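Long-range contacts in Trm112p-like protein (Encephalitozoon cuniculi, PDB 3Q87), which probably activates methyltransferases that act in translation, binding zinc and partnering Mtq2 in the complex that methylates the termination factor eRF1: residues A[55-60]-A[87-92]; A[27-32]-A[64-69]; A[38-43]-A[81-86]; A[92-97]-A[112-117]. All blocks are in the same frame, centred on the assembly; numbering follows the deposited sequence.

Contact 1 of 4, residues A[55-60]-A[87-92]; sequences SLVNSL and KEFLFG
The backbone N of Leu60 is gripped by two carbonyls of its own helix: it donates to Leu56 O at 2.9 Å and, weakly, to Val57 O at 3.3 Å. These three residues carry their side of the contact, so the last turn of helix 42-59 fixes how Leu56, Val57 and Leu60 are presented to helix 84-91. What they meet is apolar, chiefly the ring of Phe89. Its CG stands anti to the backbone N (chi1 -175°), and the ring reaches out from its own helix into the group of three. Leu56 CB lies near the ring plane at the edge, 3.8 Å from Phe89 CE2. The outer end of the ring is held twice: Phe89 CZ is 3.7 Å from Leu60 CD1 and 4.0 Å from Val57 CG2, both coming in obliquely. The side chain of Val57 crosses that of Phe89 at about a right angle. Beside this cluster, Leu56 CD1 touches Leu90 CD2 at 3.7 Å, and these two leucine side chains also cross nearly perpendicularly. The short axes stay 12.1 Å apart and cross at 59°, a wide spacing bridged by Phe89, which has the most surface buried here. Four of the five touching residues are buried, so the contact belongs to the core of the helical part. Around it, Phe45 of helix 42-59 packs on both Leu56 and Leu90, Pro3 and Leu6 cover Leu56, and Leu60 leans on Cys24 of strand 20-24, where the helices meet the larger sheet.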
loop_
_atom_site.group_PDB
_atom_site.type_symbol
_atom_site.label_atom_id
_atom_site.label_comp_id
_atom_site.label_asym_id
_atom_site.label_seq_id
_atom_site.Cartn_x
_atom_site.Cartn_y
_atom_site.Cartn_z
ATOM N N SER A 55 -15.411 14.556 -7.423
ATOM C CA SER A 55 -14.340 14.419 -8.408
ATOM C C SER A 55 -14.372 13.045 -9.092
ATOM O O SER A 55 -14.289 12.940 -10.315
ATOM C CB SER A 55 -12.980 14.647 -7.735
ATOM O OG SER A 55 -11.918 14.596 -8.676
ATOM N N LEU A 56 -14.478 11.989 -8.291
ATOM C CA LEU A 56 -14.593 10.640 -8.821
ATOM C C LEU A 56 -15.835 10.469 -9.690
ATOM O O LEU A 56 -15.768 9.877 -10.764
ATOM C CB LEU A 56 -14.625 9.619 -7.682
ATOM C CG LEU A 56 -13.258 9.289 -7.081
ATOM C CD1 LEU A 56 -13.402 8.513 -5.769
ATOM C CD2 LEU A 56 -12.433 8.512 -8.101
ATOM N N VAL A 57 -16.975 10.971 -9.224
ATOM C CA VAL A 57 -18.214 10.783 -9.977
ATOM C C VAL A 57 -18.098 11.413 -11.361
ATOM O O VAL A 57 -18.536 10.842 -12.358
ATOM C CB VAL A 57 -19.433 11.329 -9.230
ATOM C CG1 VAL A 57 -20.543 11.677 -10.209
ATOM C CG2 VAL A 57 -19.913 10.306 -8.208
ATOM N N ASN A 58 -17.472 12.584 -11.411
ATOM C CA ASN A 58 -17.188 13.254 -12.672
ATOM C C ASN A 58 -16.230 12.460 -13.551
ATOM O O ASN A 58 -16.445 12.338 -14.754
ATOM C CB ASN A 58 -16.603 14.637 -12.416
ATOM C CG ASN A 58 -16.480 15.445 -13.677
ATOM O OD1 ASN A 58 -17.374 15.422 -14.522
ATOM N ND2 ASN A 58 -15.374 16.166 -13.818
ATOM N N SER A 59 -15.168 11.929 -12.950
ATOM C CA SER A 59 -14.198 11.137 -13.692
ATOM C C SER A 59 -14.827 9.883 -14.296
ATOM O O SER A 59 -14.408 9.411 -15.361
ATOM C CB SER A 59 -13.024 10.739 -12.783
ATOM O OG SER A 59 -12.290 11.880 -12.371
ATOM N N LEU A 60 -15.827 9.338 -13.620
ATOM C CA LEU A 60 -16.414 8.081 -14.069
ATOM C C LEU A 60 -17.794 8.244 -14.705
ATOM O O LEU A 60 -18.548 7.280 -14.804
ATOM C CB LEU A 60 -16.487 7.094 -12.910
ATOM C CG LEU A 60 -15.135 6.582 -12.424
ATOM C CD1 LEU A 60 -15.250 6.088 -10.998
ATOM C CD2 LEU A 60 -14.627 5.481 -13.355
ATOM N N LYS A 87 -19.274 2.636 -0.151
ATOM C CA LYS A 87 -18.457 1.424 -0.242
ATOM C C LYS A 87 -18.641 0.738 -1.584
ATOM O O LYS A 87 -17.692 0.237 -2.180
ATOM C CB LYS A 87 -18.870 0.425 0.835
ATOM C CG LYS A 87 -18.277 0.622 2.216
ATOM C CD LYS A 87 -18.855 -0.450 3.148
ATOM C CE LYS A 87 -18.517 -0.222 4.610
ATOM N NZ LYS A 87 -17.171 -0.734 4.978
ATOM N N GLU A 88 -19.883 0.685 -2.041
ATOM C CA GLU A 88 -20.205 0.013 -3.284
ATOM C C GLU A 88 -19.546 0.734 -4.461
ATOM O O GLU A 88 -19.075 0.108 -5.407
ATOM C CB GLU A 88 -21.725 -0.022 -3.449
ATOM C CG GLU A 88 -22.239 -0.883 -4.586
ATOM C CD GLU A 88 -23.755 -1.009 -4.564
ATOM O OE1 GLU A 88 -24.320 -1.185 -3.460
ATOM O OE2 GLU A 88 -24.375 -0.930 -5.647
ATOM N N PHE A 89 -19.517 2.060 -4.400
ATOM C CA PHE A 89 -18.872 2.844 -5.444
ATOM C C PHE A 89 -17.344 2.729 -5.331
ATOM O O PHE A 89 -16.653 2.546 -6.327
ATOM C CB PHE A 89 -19.318 4.310 -5.341
ATOM C CG PHE A 89 -18.806 5.201 -6.450
ATOM C CD1 PHE A 89 -19.414 5.206 -7.696
ATOM C CD2 PHE A 89 -17.741 6.070 -6.224
ATOM C CE1 PHE A 89 -18.959 6.040 -8.709
ATOM C CE2 PHE A 89 -17.279 6.911 -7.231
ATOM C CZ PHE A 89 -17.889 6.893 -8.478
ATOM N N LEU A 90 -16.831 2.802 -4.111
ATOM C CA LEU A 90 -15.383 2.903 -3.915
ATOM C C LEU A 90 -14.675 1.547 -4.017
ATOM O O LEU A 90 -13.481 1.478 -4.318
ATOM C CB LEU A 90 -15.072 3.590 -2.584
ATOM C CG LEU A 90 -15.449 5.076 -2.468
ATOM C CD1 LEU A 90 -15.189 5.612 -1.064
ATOM C CD2 LEU A 90 -14.712 5.936 -3.500
ATOM N N PHE A 91 -15.419 0.473 -3.780
ATOM C CA PHE A 91 -14.852 -0.866 -3.797
ATOM C C PHE A 91 -15.408 -1.678 -4.943
ATOM O O PHE A 91 -14.870 -2.725 -5.283
ATOM C CB PHE A 91 -15.133 -1.590 -2.474
ATOM C CG PHE A 91 -14.285 -1.113 -1.331
ATOM C CD1 PHE A 91 -13.063 -1.716 -1.054
ATOM C CD2 PHE A 91 -14.703 -0.055 -0.533
ATOM C CE1 PHE A 91 -12.273 -1.269 -0.005
ATOM C CE2 PHE A 91 -13.917 0.399 0.514
ATOM C CZ PHE A 91 -12.702 -0.212 0.781
ATOM N N GLY A 92 -16.495 -1.194 -5.534
ATOM C CA GLY A 92 -17.214 -1.959 -6.536
ATOM C C GLY A 92 -16.880 -1.577 -7.962
ATOM O O GLY A 92 -17.500 -2.064 -8.903
#

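Contact 2 of 4, residues A[27-32]-A[64-69]; sequences AESNDV and HGRELS
Arg66, Ser29 and Val32 supply most of the 178 Å² buried here, and the guanidinium of Arg66 is where they converge. Ser29 CB lies 3.9 Å from Arg66 NH2. The backbone oxygen Asn30 O is 2.8 Å from Arg66 NH2, and Val32 CG2 is 3.7 Å from Arg66 NH1. All three groups approach the guanidinium plane obliquely. The arginine chain is bent at chi3 (-67°), which swings NE out of the line of the preceding carbons, and NE makes a weak hydrogen bond to Gly92 O. The side chains of Val32 and Arg66 pass one another pointing opposite ways, the methyl CG2 alongside the charged end. The guanidinium also has a long, weak ion pair, from Arg66 NH1 to Glu88 OE2; Asp31 OD1, 5.5 Å from Arg66 NH2, is a secondary opposite charge that does not touch. At the other end of the contact the backbones come closer, Ser29 CA lying 5.5 Å from Gly65 CA. The site is a surface one. Residues 64-69 form part of the loop between helices 42-59 and 70-78, laid beside the end of strand 26-29. That strand pairs antiparallel with strand 93-96, while Val32, just beyond it, rests on Glu88 and Phe91 of helix 84-91.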
loop_
_atom_site.group_PDB
_atom_site.type_symbol
_atom_site.label_atom_id
_atom_site.label_comp_id
_atom_site.label_asym_id
_atom_site.label_seq_id
_atom_site.Cartn_x
_atom_site.Cartn_y
_atom_site.Cartn_z
ATOM N N ALA A 27 -13.070 1.186 -17.285
ATOM C CA ALA A 27 -13.370 0.708 -15.945
ATOM C C ALA A 27 -14.357 -0.446 -16.012
ATOM O O ALA A 27 -15.233 -0.460 -16.870
ATOM C CB ALA A 27 -13.959 1.830 -15.114
ATOM N N GLU A 28 -14.217 -1.398 -15.094
ATOM C CA GLU A 28 -15.114 -2.546 -15.017
ATOM C C GLU A 28 -15.785 -2.589 -13.654
ATOM O O GLU A 28 -15.258 -2.068 -12.670
ATOM C CB GLU A 28 -14.345 -3.844 -15.278
ATOM C CG GLU A 28 -13.763 -3.932 -16.687
ATOM C CD GLU A 28 -12.928 -5.184 -16.923
ATOM O OE1 GLU A 28 -12.403 -5.752 -15.939
ATOM O OE2 GLU A 28 -12.788 -5.594 -18.098
ATOM N N SER A 29 -16.971 -3.179 -13.588
ATOM C CA SER A 29 -17.633 -3.319 -12.303
ATOM C C SER A 29 -17.036 -4.543 -11.617
ATOM O O SER A 29 -16.613 -5.490 -12.282
ATOM C CB SER A 29 -19.149 -3.457 -12.464
ATOM O OG SER A 29 -19.500 -4.784 -12.812
ATOM N N ASN A 30 -16.968 -4.495 -10.291
ATOM C CA ASN A 30 -16.418 -5.588 -9.496
ATOM C C ASN A 30 -17.406 -5.954 -8.404
ATOM O O ASN A 30 -18.044 -5.074 -7.818
ATOM C CB ASN A 30 -15.073 -5.198 -8.856
ATOM C CG ASN A 30 -13.872 -5.573 -9.714
ATOM O OD1 ASN A 30 -13.998 -5.845 -10.910
ATOM N ND2 ASN A 30 -12.694 -5.584 -9.101
ATOM N N ASP A 31 -17.524 -7.250 -8.135
ATOM C CA ASP A 31 -18.392 -7.754 -7.079
ATOM C C ASP A 31 -18.028 -7.214 -5.698
ATOM O O ASP A 31 -16.874 -7.299 -5.276
ATOM C CB ASP A 31 -18.345 -9.284 -7.048
ATOM C CG ASP A 31 -19.513 -9.918 -7.769
ATOM O OD1 ASP A 31 -20.245 -9.185 -8.468
ATOM O OD2 ASP A 31 -19.703 -11.147 -7.628
ATOM N N VAL A 32 -19.020 -6.676 -4.992
ATOM C CA VAL A 32 -18.828 -6.256 -3.605
ATOM C C VAL A 32 -19.473 -7.230 -2.616
ATOM O O VAL A 32 -19.697 -8.402 -2.929
ATOM C CB VAL A 32 -19.379 -4.836 -3.349
ATOM C CG1 VAL A 32 -18.371 -3.779 -3.791
ATOM C CG2 VAL A 32 -20.724 -4.648 -4.047
ATOM N N HIS A 64 -21.186 3.305 -16.455
ATOM C CA HIS A 64 -22.531 3.120 -15.931
ATOM C C HIS A 64 -22.707 1.820 -15.153
ATOM O O HIS A 64 -23.822 1.466 -14.780
ATOM C CB HIS A 64 -23.541 3.222 -17.069
ATOM C CG HIS A 64 -23.224 4.316 -18.039
ATOM N ND1 HIS A 64 -23.487 5.643 -17.773
ATOM C CD2 HIS A 64 -22.635 4.284 -19.257
ATOM C CE1 HIS A 64 -23.089 6.379 -18.793
ATOM N NE2 HIS A 64 -22.568 5.579 -19.709
ATOM N N GLY A 65 -21.605 1.125 -14.893
ATOM C CA GLY A 65 -21.658 -0.129 -14.159
ATOM C C GLY A 65 -22.101 0.064 -12.724
ATOM O O GLY A 65 -22.650 -0.846 -12.099
ATOM N N ARG A 66 -21.848 1.258 -12.201
ATOM C CA ARG A 66 -22.245 1.614 -10.848
ATOM C C ARG A 66 -22.392 3.131 -10.801
ATOM O O ARG A 66 -21.821 3.831 -11.634
ATOM C CB ARG A 66 -21.198 1.135 -9.851
ATOM C CG ARG A 66 -21.779 0.600 -8.558
ATOM C CD ARG A 66 -20.727 -0.135 -7.749
ATOM N NE ARG A 66 -20.281 -1.367 -8.398
ATOM C CZ ARG A 66 -20.727 -2.584 -8.089
ATOM N NH1 ARG A 66 -21.642 -2.739 -7.141
ATOM N NH2 ARG A 66 -20.254 -3.648 -8.729
ATOM N N GLU A 67 -23.165 3.648 -9.851
ATOM C CA GLU A 67 -23.482 5.074 -9.861
ATOM C C GLU A 67 -23.726 5.683 -8.479
ATOM O O GLU A 67 -24.183 5.004 -7.560
ATOM C CB GLU A 67 -24.696 5.339 -10.763
ATOM C CG GLU A 67 -24.607 4.690 -12.145
ATOM C CD GLU A 67 -25.358 5.464 -13.216
ATOM O OE1 GLU A 67 -26.461 5.974 -12.921
ATOM O OE2 GLU A 67 -24.842 5.561 -14.354
ATOM N N LEU A 68 -23.404 6.969 -8.347
ATOM C CA LEU A 68 -23.740 7.746 -7.154
ATOM C C LEU A 68 -24.583 8.942 -7.550
ATOM O O LEU A 68 -24.645 9.303 -8.723
ATOM C CB LEU A 68 -22.488 8.247 -6.438
ATOM C CG LEU A 68 -21.698 7.258 -5.588
ATOM C CD1 LEU A 68 -20.592 8.007 -4.862
ATOM C CD2 LEU A 68 -22.610 6.525 -4.600
ATOM N N SER A 69 -25.223 9.563 -6.565
ATOM C CA SER A 69 -26.064 10.727 -6.819
ATOM C C SER A 69 -25.755 11.837 -5.831
ATOM O O SER A 69 -25.245 11.582 -4.739
ATOM C CB SER A 69 -27.547 10.357 -6.730
ATOM O OG SER A 69 -27.893 9.376 -7.692
#

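Contact 3 of 4, residues A[38-43]-A[81-86]; sequences KIFNKH and GDDEKI
The ring of Phe40 meets the carboxylate of Asp83 at its edge: Asp83 OD2 lies near the ring plane, 3.6 Å from Phe40 CE1, with ring and carboxylate planes 52° apart. An oxygen in this place faces the ring hydrogens, an approach probably mildly favourable electrostatically. Over one face lies Lys42 CG, 3.4 Å above the plane and displaced toward the rim. Ile86 CG2 comes in obliquely, 3.9 Å from Phe40 CZ, the two side chains crossing at about a right angle. Beyond CG the chain of Lys42 is extended and crosses Asp83 nearly perpendicularly, ending in a salt bridge. The bond from Lys42 NZ to Asp83 OD1, 3.0 Å long, is weak as a hydrogen bond, and the stronger partner of NZ is the carbonyl oxygen of Pro80. The other carboxylate oxygen, Asp83 OD2, has a long, weak ion pair with Lys87 NZ. Helix 70-78 adds Phe76, which packs on Phe40, Asp83 and Ile86. In the same 38-43 segment, Ile39 N is hydrogen-bonded to Thr46 OG1 of the methylase chain, so this loop serves the interface as well. Asp83 stands at the N-cap position of helix 84-91, though its side chain makes no capping bond. The contact thus joins the start region of helix 42-59 to the N-terminal end of helix 84-91, with the Lys42-Asp83 salt bridge at the margin of the Phe40, Phe76 and Ile86 cluster, in the helical part of this Trm112-family protein.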
loop_
_atom_site.group_PDB
_atom_site.type_symbol
_atom_site.label_atom_id
_atom_site.label_comp_id
_atom_site.label_asym_id
_atom_site.label_seq_id
_atom_site.Cartn_x
_atom_site.Cartn_y
_atom_site.Cartn_z
ATOM N N LYS A 38 -13.778 -4.265 3.903
ATOM C CA LYS A 38 -13.745 -3.056 3.097
ATOM C C LYS A 38 -13.666 -1.854 4.006
ATOM O O LYS A 38 -14.674 -1.235 4.315
ATOM C CB LYS A 38 -15.003 -2.946 2.226
ATOM C CG LYS A 38 -14.996 -3.832 0.989
ATOM C CD LYS A 38 -16.247 -3.620 0.137
ATOM C CE LYS A 38 -17.357 -4.563 0.538
ATOM N NZ LYS A 38 -17.057 -5.959 0.097
ATOM N N ILE A 39 -12.461 -1.527 4.441
ATOM C CA ILE A 39 -12.249 -0.351 5.252
ATOM C C ILE A 39 -11.670 0.763 4.378
ATOM O O ILE A 39 -10.740 0.525 3.603
ATOM C CB ILE A 39 -11.289 -0.679 6.382
ATOM C CG1 ILE A 39 -11.820 -1.886 7.159
ATOM C CG2 ILE A 39 -11.104 0.507 7.301
ATOM C CD1 ILE A 39 -10.943 -2.290 8.284
ATOM N N PHE A 40 -12.240 1.963 4.474
ATOM C CA PHE A 40 -11.676 3.132 3.785
ATOM C C PHE A 40 -11.506 4.361 4.681
ATOM O O PHE A 40 -12.022 4.412 5.797
ATOM C CB PHE A 40 -12.466 3.467 2.511
ATOM C CG PHE A 40 -13.848 4.028 2.760
ATOM C CD1 PHE A 40 -14.883 3.210 3.212
ATOM C CD2 PHE A 40 -14.124 5.365 2.494
ATOM C CE1 PHE A 40 -16.165 3.721 3.424
ATOM C CE2 PHE A 40 -15.411 5.886 2.699
ATOM C CZ PHE A 40 -16.427 5.060 3.164
ATOM N N ASN A 41 -10.752 5.340 4.190
ATOM C CA ASN A 41 -10.453 6.560 4.934
ATOM C C ASN A 41 -11.560 7.585 4.735
ATOM O O ASN A 41 -11.460 8.499 3.900
ATOM C CB ASN A 41 -9.104 7.109 4.485
ATOM C CG ASN A 41 -8.031 6.048 4.514
ATOM O OD1 ASN A 41 -7.515 5.706 5.577
ATOM N ND2 ASN A 41 -7.714 5.490 3.349
ATOM N N LYS A 42 -12.628 7.400 5.503
ATOM C CA LYS A 42 -13.850 8.175 5.342
ATOM C C LYS A 42 -13.610 9.683 5.262
ATOM O O LYS A 42 -14.140 10.341 4.374
ATOM C CB LYS A 42 -14.847 7.818 6.444
ATOM C CG LYS A 42 -15.488 6.467 6.222
ATOM C CD LYS A 42 -16.399 6.063 7.364
ATOM C CE LYS A 42 -17.256 4.878 6.949
ATOM N NZ LYS A 42 -18.351 4.595 7.912
ATOM N N HIS A 43 -12.797 10.218 6.164
ATOM C CA HIS A 43 -12.529 11.650 6.178
ATOM C C HIS A 43 -12.004 12.185 4.838
ATOM O O HIS A 43 -12.245 13.352 4.487
ATOM C CB HIS A 43 -11.563 12.006 7.304
ATOM C CG HIS A 43 -10.150 11.598 7.037
ATOM N ND1 HIS A 43 -9.167 12.506 6.703
ATOM C CD2 HIS A 43 -9.551 10.384 7.057
ATOM C CE1 HIS A 43 -8.024 11.868 6.528
ATOM N NE2 HIS A 43 -8.229 10.578 6.736
ATOM N N GLY A 81 -21.771 7.084 8.713
ATOM C CA GLY A 81 -22.034 5.728 9.156
ATOM C C GLY A 81 -22.813 4.931 8.130
ATOM O O GLY A 81 -22.731 3.707 8.102
ATOM N N ASP A 82 -23.577 5.625 7.289
ATOM C CA ASP A 82 -24.349 4.973 6.234
ATOM C C ASP A 82 -23.594 5.036 4.917
ATOM O O ASP A 82 -23.837 5.906 4.076
ATOM C CB ASP A 82 -25.738 5.602 6.087
ATOM C CG ASP A 82 -26.742 5.038 7.079
ATOM O OD1 ASP A 82 -26.400 4.071 7.797
ATOM O OD2 ASP A 82 -27.877 5.562 7.138
ATOM N N ASP A 83 -22.673 4.098 4.743
ATOM C CA ASP A 83 -21.774 4.135 3.607
ATOM C C ASP A 83 -21.926 2.900 2.746
ATOM O O ASP A 83 -20.987 2.501 2.066
ATOM C CB ASP A 83 -20.330 4.262 4.087
ATOM C CG ASP A 83 -20.022 3.337 5.244
ATOM O OD1 ASP A 83 -20.633 3.497 6.321
ATOM O OD2 ASP A 83 -19.157 2.455 5.085
ATOM N N GLU A 84 -23.105 2.292 2.781
ATOM C CA GLU A 84 -23.368 1.124 1.951
ATOM C C GLU A 84 -23.214 1.487 0.476
ATOM O O GLU A 84 -22.635 0.728 -0.306
ATOM C CB GLU A 84 -24.766 0.557 2.225
ATOM C CG GLU A 84 -25.117 0.424 3.710
ATOM C CD GLU A 84 -25.398 1.766 4.385
ATOM O OE1 GLU A 84 -26.100 2.613 3.781
ATOM O OE2 GLU A 84 -24.922 1.972 5.524
ATOM N N LYS A 85 -23.722 2.655 0.100
ATOM C CA LYS A 85 -23.657 3.096 -1.285
ATOM C C LYS A 85 -22.266 3.608 -1.645
ATOM O O LYS A 85 -21.800 3.419 -2.765
ATOM C CB LYS A 85 -24.724 4.161 -1.557
ATOM C CG LYS A 85 -26.102 3.567 -1.759
ATOM C CD LYS A 85 -27.225 4.516 -1.364
ATOM C CE LYS A 85 -28.563 3.776 -1.356
ATOM N NZ LYS A 85 -29.661 4.555 -0.719
ATOM N N ILE A 86 -21.609 4.256 -0.690
ATOM C CA ILE A 86 -20.251 4.744 -0.893
ATOM C C ILE A 86 -19.279 3.574 -1.098
ATOM O O ILE A 86 -18.559 3.522 -2.100
ATOM C CB ILE A 86 -19.806 5.626 0.291
ATOM C CG1 ILE A 86 -20.812 6.759 0.508
ATOM C CG2 ILE A 86 -18.413 6.196 0.064
ATOM C CD1 ILE A 86 -21.134 7.550 -0.745
#

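Contact 4 of 4, residues A[92-97]-A[112-117]; sequences GIDVVE and KGSIVE
A type I' beta turn from Lys112 to Ile115 rests against a classic beta bulge, in which Val96 and Glu97 both face Lys26. The turn is closed by Ile115 N donating to Lys112 O at 3.2 Å, with the return bond from Lys112 N to Ile115 O at 3.0 Å, and its two central residues, Gly113 and Ser114, have the positive phi that this turn type requires. Ser114 has the most surface buried. Its OG donates to Asp94 OD2 at 2.7 Å, arriving on the syn side and close to the carboxylate plane. Asp94 CG is anti to the backbone N (chi1 -179°), and the other oxygen, OD1, accepts from the N-terminal Met1 N, so both carboxylate oxygens are engaged. Val96 CG1 lies 3.5 Å from the same Ser114 OG. The backbone adds a nearly straight bond, Ser114 N to Val96 O at 2.9 Å with an N-H...O angle of 173°, which falls on a lone pair in the carbonyl plane. Next to it, Ser114 CA makes a CA-H...O contact to Val95 O, 3.4 Å away. Gly113 N points elsewhere, to Glu97 OE2 at 3.1 Å, which it meets from well above the carboxylate plane (59° out of it). Glu97 is bent at chi2, which brings CD toward the turn. Beyond the turn, Val116 and Glu117 pair in parallel with a strand of the methylase chain, and Glu117 forms a salt bridge with Arg67 of that chain. Overall this is a tight two-residue beta hairpin, joining strands 108-112 and 115-117, whose tip is docked by polar bonds onto the bulged end of strand 93-96.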
loop_
_atom_site.group_PDB
_atom_site.type_symbol
_atom_site.label_atom_id
_atom_site.label_comp_id
_atom_site.label_asym_id
_atom_site.label_seq_id
_atom_site.Cartn_x
_atom_site.Cartn_y
_atom_site.Cartn_z
ATOM N N GLY A 92 -16.495 -1.194 -5.534
ATOM C CA GLY A 92 -17.214 -1.959 -6.536
ATOM C C GLY A 92 -16.880 -1.577 -7.962
ATOM O O GLY A 92 -17.500 -2.064 -8.903
ATOM N N ILE A 93 -15.896 -0.699 -8.123
ATOM C CA ILE A 93 -15.425 -0.329 -9.449
ATOM C C ILE A 93 -13.923 -0.498 -9.530
ATOM O O ILE A 93 -13.211 -0.189 -8.582
ATOM C CB ILE A 93 -15.732 1.140 -9.768
ATOM C CG1 ILE A 93 -17.236 1.412 -9.676
ATOM C CG2 ILE A 93 -15.197 1.501 -11.147
ATOM C CD1 ILE A 93 -17.598 2.873 -9.884
ATOM N N ASP A 94 -13.443 -0.949 -10.680
ATOM C CA ASP A 94 -12.016 -1.069 -10.906
ATOM C C ASP A 94 -11.606 -0.355 -12.193
ATOM O O ASP A 94 -12.045 -0.719 -13.289
ATOM C CB ASP A 94 -11.621 -2.542 -10.980
ATOM C CG ASP A 94 -10.134 -2.729 -11.194
ATOM O OD1 ASP A 94 -9.347 -2.177 -10.386
ATOM O OD2 ASP A 94 -9.755 -3.427 -12.162
ATOM N N VAL A 95 -10.772 0.669 -12.058
ATOM C CA VAL A 95 -10.241 1.348 -13.224
ATOM C C VAL A 95 -9.098 0.498 -13.752
ATOM O O VAL A 95 -8.102 0.294 -13.056
ATOM C CB VAL A 95 -9.718 2.769 -12.882
ATOM C CG1 VAL A 95 -9.158 3.447 -14.122
ATOM C CG2 VAL A 95 -10.817 3.609 -12.280
ATOM N N VAL A 96 -9.240 -0.021 -14.969
ATOM C CA VAL A 96 -8.177 -0.840 -15.527
ATOM C C VAL A 96 -7.216 0.032 -16.332
ATOM O O VAL A 96 -6.013 -0.194 -16.322
ATOM C CB VAL A 96 -8.710 -2.041 -16.371
ATOM C CG1 VAL A 96 -9.919 -2.690 -15.697
ATOM C CG2 VAL A 96 -9.080 -1.590 -17.735
ATOM N N GLU A 97 -7.750 1.052 -16.996
ATOM C CA GLU A 97 -6.937 1.944 -17.817
ATOM C C GLU A 97 -7.292 3.399 -17.532
ATOM O O GLU A 97 -8.458 3.764 -17.533
ATOM C CB GLU A 97 -7.135 1.641 -19.304
ATOM C CG GLU A 97 -6.809 0.205 -19.698
ATOM C CD GLU A 97 -5.312 -0.095 -19.711
ATOM O OE1 GLU A 97 -4.509 0.835 -19.963
ATOM O OE2 GLU A 97 -4.946 -1.270 -19.479
ATOM N N LYS A 112 -2.492 1.213 -15.553
ATOM C CA LYS A 112 -2.331 0.308 -16.679
ATOM C C LYS A 112 -2.582 -1.134 -16.232
ATOM O O LYS A 112 -1.870 -1.656 -15.381
ATOM C CB LYS A 112 -0.918 0.472 -17.249
ATOM C CG LYS A 112 -0.579 -0.466 -18.395
ATOM C CD LYS A 112 0.907 -0.366 -18.742
ATOM C CE LYS A 112 1.372 -1.514 -19.633
ATOM N NZ LYS A 112 2.857 -1.507 -19.800
ATOM N N GLY A 113 -3.609 -1.776 -16.782
ATOM C CA GLY A 113 -3.979 -3.104 -16.324
ATOM C C GLY A 113 -4.378 -3.141 -14.852
ATOM O O GLY A 113 -4.038 -4.084 -14.137
ATOM N N SER A 114 -5.085 -2.102 -14.406
ATOM C CA SER A 114 -5.498 -1.939 -13.005
ATOM C C SER A 114 -4.380 -1.592 -12.012
ATOM O O SER A 114 -4.649 -1.284 -10.861
ATOM C CB SER A 114 -6.260 -3.169 -12.520
ATOM O OG SER A 114 -7.339 -3.426 -13.396
ATOM N N ILE A 115 -3.128 -1.645 -12.443
ATOM C CA ILE A 115 -2.038 -1.287 -11.541
ATOM C C ILE A 115 -1.752 0.213 -11.603
ATOM O O ILE A 115 -1.711 0.793 -12.694
ATOM C CB ILE A 115 -0.766 -2.037 -11.910
ATOM C CG1 ILE A 115 -1.016 -3.548 -11.820
ATOM C CG2 ILE A 115 0.377 -1.607 -10.991
ATOM C CD1 ILE A 115 0.008 -4.390 -12.598
ATOM N N VAL A 116 -1.576 0.841 -10.441
ATOM C CA VAL A 116 -1.180 2.250 -10.390
ATOM C C VAL A 116 0.342 2.378 -10.460
ATOM O O VAL A 116 1.080 1.824 -9.648
ATOM C CB VAL A 116 -1.678 2.963 -9.132
ATOM C CG1 VAL A 116 -1.264 4.457 -9.160
ATOM C CG2 VAL A 116 -3.203 2.811 -8.992
ATOM N N GLU A 117 0.796 3.120 -11.448
ATOM C CA GLU A 117 2.197 3.200 -11.755
ATOM C C GLU A 117 2.754 4.511 -11.211
ATOM O O GLU A 117 2.511 5.565 -11.775
ATOM C CB GLU A 117 2.363 3.126 -13.270
ATOM C CG GLU A 117 3.714 3.596 -13.742
ATOM C CD GLU A 117 4.800 2.616 -13.362
ATOM O OE1 GLU A 117 4.759 1.460 -13.838
ATOM O OE2 GLU A 117 5.686 2.999 -12.576
#

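From the N terminus, contact 2 opens first at 27-32, then contact 3 at 38-43 and contact 1 at 55-60; they close in the same order, at 64-69, 81-86 and 87-92. Each therefore crosses the other two, and none lies wholly within another. Contact 4 follows in series, starting at Gly92, which it shares with contact 1, and closing a 14-residue excursion through two strands. Contacts 1 and 3 tie helix 42-59 and the loop before it to opposite ends of helix 84-91. Contact 2 joins the inter-helix loop to strand 26-29, whose pairing with strand 93-96 leads to contact 4 and the hairpin. Contacts 3 and 4 lie farthest apart, centres about 20 Å.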